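Local coordinates for protein ureidoglycolate hydrolase (Arabidopsis thaliana, PDB 4PXE) that hydrolyses (S)-ureidoglycolate to glyoxylate, ammonium and carbon dioxide as a manganese-dependent homodimer, in the urea-free breakdown of purines in the plant, at residues 203-208 and 425-430; 390-395 and 418-423. One frame throughout, in Å; residues are numbered along the deposited sequence.

Contact 1 (203-208 and 425-430). With MN (manganese (II) ion), chain C.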
loop_
_atom_site.group_PDB
_atom_site.type_symbol
_atom_site.label_atom_id
_atom_site.label_comp_id
_atom_site.label_asym_id
_atom_site.label_seq_id
_atom_site.Cartn_x
_atom_site.Cartn_y
_atom_site.Cartn_z
ATOM N N ALA A 203 -29.595 21.649 22.691
ATOM C CA ALA A 203 -28.154 21.851 22.600
ATOM C C ALA A 203 -27.526 20.497 22.350
ATOM O O ALA A 203 -28.158 19.466 22.593
ATOM C CB ALA A 203 -27.607 22.448 23.886
ATOM N N PHE A 204 -26.291 20.516 21.848
ATOM C CA PHE A 204 -25.471 19.313 21.690
ATOM C C PHE A 204 -24.110 19.510 22.358
ATOM O O PHE A 204 -23.422 20.492 22.091
ATOM C CB PHE A 204 -25.254 18.958 20.209
ATOM C CG PHE A 204 -24.298 17.818 20.026
ATOM C CD1 PHE A 204 -24.731 16.516 20.187
ATOM C CD2 PHE A 204 -22.957 18.046 19.751
ATOM C CE1 PHE A 204 -23.849 15.454 20.067
ATOM C CE2 PHE A 204 -22.076 16.993 19.630
ATOM C CZ PHE A 204 -22.526 15.699 19.790
ATOM N N LEU A 205 -23.718 18.561 23.207
ATOM C CA LEU A 205 -22.433 18.617 23.907
ATOM C C LEU A 205 -21.589 17.408 23.557
ATOM O O LEU A 205 -22.109 16.301 23.498
ATOM C CB LEU A 205 -22.662 18.571 25.419
ATOM C CG LEU A 205 -23.783 19.417 25.999
ATOM C CD1 LEU A 205 -23.851 19.179 27.501
ATOM C CD2 LEU A 205 -23.549 20.881 25.693
ATOM N N GLU A 206 -20.288 17.599 23.362
ATOM C CA GLU A 206 -19.387 16.464 23.167
ATOM C C GLU A 206 -18.220 16.511 24.142
ATOM O O GLU A 206 -17.483 17.495 24.194
ATOM C CB GLU A 206 -18.859 16.444 21.730
ATOM C CG GLU A 206 -17.967 15.235 21.413
ATOM C CD GLU A 206 -17.706 15.034 19.927
ATOM O OE1 GLU A 206 -18.060 15.913 19.100
ATOM O OE2 GLU A 206 -17.144 13.974 19.581
ATOM N N LEU A 207 -18.067 15.448 24.924
ATOM C CA LEU A 207 -16.906 15.270 25.800
ATOM C C LEU A 207 -15.813 14.575 24.983
ATOM O O LEU A 207 -16.102 13.592 24.300
ATOM C CB LEU A 207 -17.316 14.402 26.990
ATOM C CG LEU A 207 -16.193 13.882 27.898
ATOM C CD1 LEU A 207 -15.434 15.020 28.583
ATOM C CD2 LEU A 207 -16.759 12.909 28.915
ATOM N N HIS A 208 -14.578 15.071 25.029
ATOM C CA HIS A 208 -13.517 14.515 24.179
ATOM C C HIS A 208 -12.147 14.785 24.791
ATOM O O HIS A 208 -11.935 15.820 25.436
ATOM C CB HIS A 208 -13.593 15.116 22.754
ATOM C CG HIS A 208 -12.979 14.251 21.686
ATOM N ND1 HIS A 208 -11.617 14.081 21.545
ATOM C CD2 HIS A 208 -13.550 13.504 20.709
ATOM C CE1 HIS A 208 -11.374 13.264 20.534
ATOM N NE2 HIS A 208 -12.531 12.900 20.010
ATOM N N ALA A 425 -27.579 18.510 33.059
ATOM C CA ALA A 425 -28.615 18.763 34.057
ATOM C C ALA A 425 -29.068 20.212 33.984
ATOM O O ALA A 425 -30.276 20.497 33.974
ATOM C CB ALA A 425 -28.084 18.441 35.447
ATOM N N LYS A 426 -28.106 21.131 33.943
ATOM C CA LYS A 426 -28.427 22.556 33.881
ATOM C C LYS A 426 -29.219 22.890 32.624
ATOM O O LYS A 426 -30.217 23.615 32.676
ATOM C CB LYS A 426 -27.162 23.408 33.957
ATOM C CG LYS A 426 -26.455 23.360 35.298
ATOM C CD LYS A 426 -25.168 24.176 35.262
ATOM C CE LYS A 426 -24.494 24.197 36.629
ATOM N NZ LYS A 426 -25.364 24.783 37.691
ATOM N N LEU A 427 -28.787 22.364 31.489
ATOM C CA LEU A 427 -29.478 22.618 30.233
ATOM C C LEU A 427 -30.871 21.987 30.206
ATOM O O LEU A 427 -31.805 22.565 29.646
ATOM C CB LEU A 427 -28.632 22.135 29.058
ATOM C CG LEU A 427 -27.365 22.967 28.858
ATOM C CD1 LEU A 427 -26.444 22.317 27.836
ATOM C CD2 LEU A 427 -27.723 24.390 28.433
ATOM N N SER A 428 -31.009 20.806 30.803
ATOM C CA SER A 428 -32.298 20.114 30.842
ATOM C C SER A 428 -33.367 20.957 31.540
ATOM O O SER A 428 -34.537 20.931 31.156
ATOM C CB SER A 428 -32.171 18.751 31.527
ATOM O OG SER A 428 -33.447 18.136 31.697
ATOM N N LEU A 429 -32.951 21.722 32.542
ATOM C CA LEU A 429 -33.894 22.512 33.333
ATOM C C LEU A 429 -34.103 23.930 32.792
ATOM O O LEU A 429 -34.982 24.654 33.270
ATOM C CB LEU A 429 -33.432 22.561 34.793
ATOM C CG LEU A 429 -33.253 21.214 35.500
ATOM C CD1 LEU A 429 -32.941 21.415 36.980
ATOM C CD2 LEU A 429 -34.474 20.316 35.322
ATOM N N ASP A 430 -33.322 24.321 31.788
ATOM C CA ASP A 430 -33.376 25.684 31.254
ATOM C C ASP A 430 -34.531 25.893 30.282
ATOM O O ASP A 430 -35.506 25.137 30.297
ATOM C CB ASP A 430 -32.064 26.053 30.564
ATOM C CG ASP A 430 -31.560 27.412 30.982
ATOM O OD1 ASP A 430 -31.628 27.714 32.194
ATOM O OD2 ASP A 430 -31.110 28.182 30.107
ATOM O OXT ASP A 430 -34.512 26.798 29.440
HETATM MN MN MN C . -12.520 11.954 17.887
HETATM O O HOH W 1 -14.137 13.391 17.348
HETATM O O HOH W 2 -11.757 11.503 15.851
HETATM O O HOH W 3 -11.210 13.957 17.249
#
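Leu427, near the end of the C-terminal helix 410-429, reaches strand 201-209 with a single methyl, CD1. That methyl sits 3.9 Å from CD2 of Leu205 and 4.1 Å from CD1 of the same residue, so the two leucines meet tip to tip and CD1 of Leu427 faces the fork of its partner. Ala203, two residues earlier on the same face of the strand, brings its CB to 4.1 Å from CD1 of Leu427. In Leu427 the branch CG lies anti to the carbonyl carbon (chi1 -68°), and the extended second torsion (chi2 171°) carries CD1 out to the strand. The backbones stay apart, the nearest CA atoms, those of Ala203 and Leu427, being 7.8 Å from each other; no hydrogen bond joins the segments, and only 97 Å² is buried between them. Val354 of helix 352-364 also packs on Ala203 and Leu205. Further along the strand, Glu206 hydrogen-bonds to Ser91 and Ser380, and His208 binds manganese through NE2 at 2.3 Å, together with His92, Asp103 and three waters. A strand packed by a helix on one face and supplying a metal ligand from its end is in keeping with the dinuclear catalytic domain of the M20 peptidase family.

Contact 2 (390-395 and 418-423)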
loop_
_atom_site.group_PDB
_atom_site.type_symbol
_atom_site.label_atom_id
_atom_site.label_comp_id
_atom_site.label_asym_id
_atom_site.label_seq_id
_atom_site.Cartn_x
_atom_site.Cartn_y
_atom_site.Cartn_z
ATOM N N GLY A 390 -21.426 22.726 22.090
ATOM C CA GLY A 390 -20.224 22.985 22.859
ATOM C C GLY A 390 -19.452 21.699 23.036
ATOM O O GLY A 390 -20.002 20.611 22.826
ATOM N N MET A 391 -18.191 21.821 23.434
ATOM C CA MET A 391 -17.370 20.649 23.739
ATOM C C MET A 391 -16.649 20.835 25.060
ATOM O O MET A 391 -16.198 21.932 25.386
ATOM C CB MET A 391 -16.323 20.379 22.650
ATOM C CG MET A 391 -16.879 20.135 21.259
ATOM S SD MET A 391 -15.576 19.538 20.146
ATOM C CE MET A 391 -15.286 17.922 20.873
ATOM N N ILE A 392 -16.516 19.735 25.796
ATOM C CA ILE A 392 -15.701 19.677 27.000
ATOM C C ILE A 392 -14.447 18.864 26.664
ATOM O O ILE A 392 -14.560 17.693 26.301
ATOM C CB ILE A 392 -16.457 18.924 28.099
ATOM C CG1 ILE A 392 -17.787 19.619 28.431
ATOM C CG2 ILE A 392 -15.614 18.809 29.371
ATOM C CD1 ILE A 392 -18.730 18.731 29.181
ATOM N N PHE A 393 -13.273 19.480 26.777
ATOM C CA PHE A 393 -11.994 18.768 26.653
ATOM C C PHE A 393 -11.479 18.326 28.023
ATOM O O PHE A 393 -11.590 19.064 29.014
ATOM C CB PHE A 393 -10.921 19.672 26.041
ATOM C CG PHE A 393 -10.905 19.722 24.530
ATOM C CD1 PHE A 393 -11.655 18.846 23.737
ATOM C CD2 PHE A 393 -10.092 20.656 23.912
ATOM C CE1 PHE A 393 -11.571 18.933 22.330
ATOM C CE2 PHE A 393 -10.009 20.735 22.530
ATOM C CZ PHE A 393 -10.751 19.876 21.750
ATOM N N ILE A 394 -10.901 17.130 28.060
ATOM C CA ILE A 394 -10.125 16.684 29.215
ATOM C C ILE A 394 -8.658 16.520 28.796
ATOM O O ILE A 394 -8.345 16.382 27.612
ATOM C CB ILE A 394 -10.662 15.367 29.807
ATOM C CG1 ILE A 394 -10.608 14.243 28.768
ATOM C CG2 ILE A 394 -12.070 15.553 30.360
ATOM C CD1 ILE A 394 -11.030 12.891 29.352
ATOM N N PRO A 395 -7.734 16.555 29.764
ATOM C CA PRO A 395 -6.319 16.421 29.408
ATOM C C PRO A 395 -5.989 15.059 28.830
ATOM O O PRO A 395 -6.704 14.083 29.068
ATOM C CB PRO A 395 -5.601 16.578 30.752
ATOM C CG PRO A 395 -6.591 17.288 31.637
ATOM C CD PRO A 395 -7.929 16.787 31.210
ATOM N N LYS A 418 -18.181 14.382 35.121
ATOM C CA LYS A 418 -18.913 15.216 36.071
ATOM C C LYS A 418 -19.352 16.526 35.439
ATOM O O LYS A 418 -20.493 16.952 35.642
ATOM C CB LYS A 418 -18.074 15.493 37.315
ATOM C CG LYS A 418 -17.871 14.285 38.211
ATOM C CD LYS A 418 -16.931 14.638 39.348
ATOM C CE LYS A 418 -16.679 13.449 40.241
ATOM N NZ LYS A 418 -15.566 13.717 41.189
ATOM N N VAL A 419 -18.464 17.173 34.691
ATOM C CA VAL A 419 -18.835 18.406 34.003
ATOM C C VAL A 419 -19.944 18.142 32.985
ATOM O O VAL A 419 -20.900 18.914 32.878
ATOM C CB VAL A 419 -17.621 19.067 33.331
ATOM C CG1 VAL A 419 -18.058 20.263 32.468
ATOM C CG2 VAL A 419 -16.606 19.494 34.381
ATOM N N LEU A 420 -19.840 17.033 32.263
ATOM C CA LEU A 420 -20.887 16.657 31.319
ATOM C C LEU A 420 -22.233 16.434 32.011
ATOM O O LEU A 420 -23.256 16.957 31.563
ATOM C CB LEU A 420 -20.479 15.417 30.535
ATOM C CG LEU A 420 -21.498 14.941 29.501
ATOM C CD1 LEU A 420 -21.782 16.024 28.465
ATOM C CD2 LEU A 420 -21.002 13.664 28.818
ATOM N N SER A 421 -22.226 15.672 33.105
ATOM C CA SER A 421 -23.438 15.419 33.880
ATOM C C SER A 421 -24.101 16.714 34.330
ATOM O O SER A 421 -25.317 16.905 34.182
ATOM C CB SER A 421 -23.106 14.590 35.118
ATOM O OG SER A 421 -22.654 13.291 34.777
ATOM N N LEU A 422 -23.299 17.602 34.901
ATOM C CA LEU A 422 -23.838 18.820 35.493
ATOM C C LEU A 422 -24.295 19.792 34.411
ATOM O O LEU A 422 -25.305 20.477 34.575
ATOM C CB LEU A 422 -22.791 19.457 36.414
ATOM C CG LEU A 422 -23.250 20.633 37.275
ATOM C CD1 LEU A 422 -24.541 20.306 38.045
ATOM C CD2 LEU A 422 -22.132 21.003 38.224
ATOM N N THR A 423 -23.573 19.849 33.298
ATOM C CA THR A 423 -23.983 20.708 32.187
ATOM C C THR A 423 -25.276 20.196 31.542
ATOM O O THR A 423 -26.174 20.989 31.237
ATOM C CB THR A 423 -22.866 20.833 31.115
ATOM O OG1 THR A 423 -21.650 21.283 31.730
ATOM C CG2 THR A 423 -23.269 21.840 30.046
#
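Val419 and Leu420, neighbours on helix 410-429, both meet the outer end of Ile392, which projects from strand 389-394. Ile392 keeps CG1 beside its backbone N (chi1 -60°), and an extended chi2 of 163° carries CD1 out to the helix. Val419 comes first: its CG1 lies 3.7 Å from CD1 of Ile392 and 4.1 Å from CG1 of that isoleucine, the two side chains crossing obliquely. Leu420 follows with its backbone as much as with its side chain, since CD1 of Ile392 approaches its CA to 3.7 Å and its CB to 4.0 Å. The isoleucine methyl thus rests against the helix surface. Thr423, one turn on from Val419, adds little surface; its CB is directed toward the strand, but OG1 stays 4.6 Å from CD1 of Ile392. This OG1 donates to Val419 O over 2.7 Å, from 37° out of the carbonyl plane, whereas Thr423 N reaches the same oxygen from the opposite face. Met358 of helix 352-364 touches both Ile392 and Thr423. Contact is therefore wholly apolar, with no hydrogen bond crossing, and the Thr423 hydroxyl is satisfied within its own helix, consistent with tolerance of a polar residue at a buried interface.

How the contacts relate
Both contacts are buried and apolar, and both set helix 410-429 against neighbouring parallel strands of the sheet, 201-209 in contact 1 and 389-394 in contact 2; their centres are about 9 Å apart. Backbone bonding couples the strands: Glu206 O to Ile392 N and His208 N to Ile392 O each span 2.9 Å, both probable hydrogen bonds. Contact 2, burying 131 Å² against 97 Å², brings an isoleucine onto the helix backbone, whereas contact 1 joins side-chain methyls alone, Leu427 against Leu205 and Ala203, near the helix end, where the last residues become exposed. Metal chemistry enters directly only through 203-208; the side chain of Ile392 lies about 13 Å from a manganese ion.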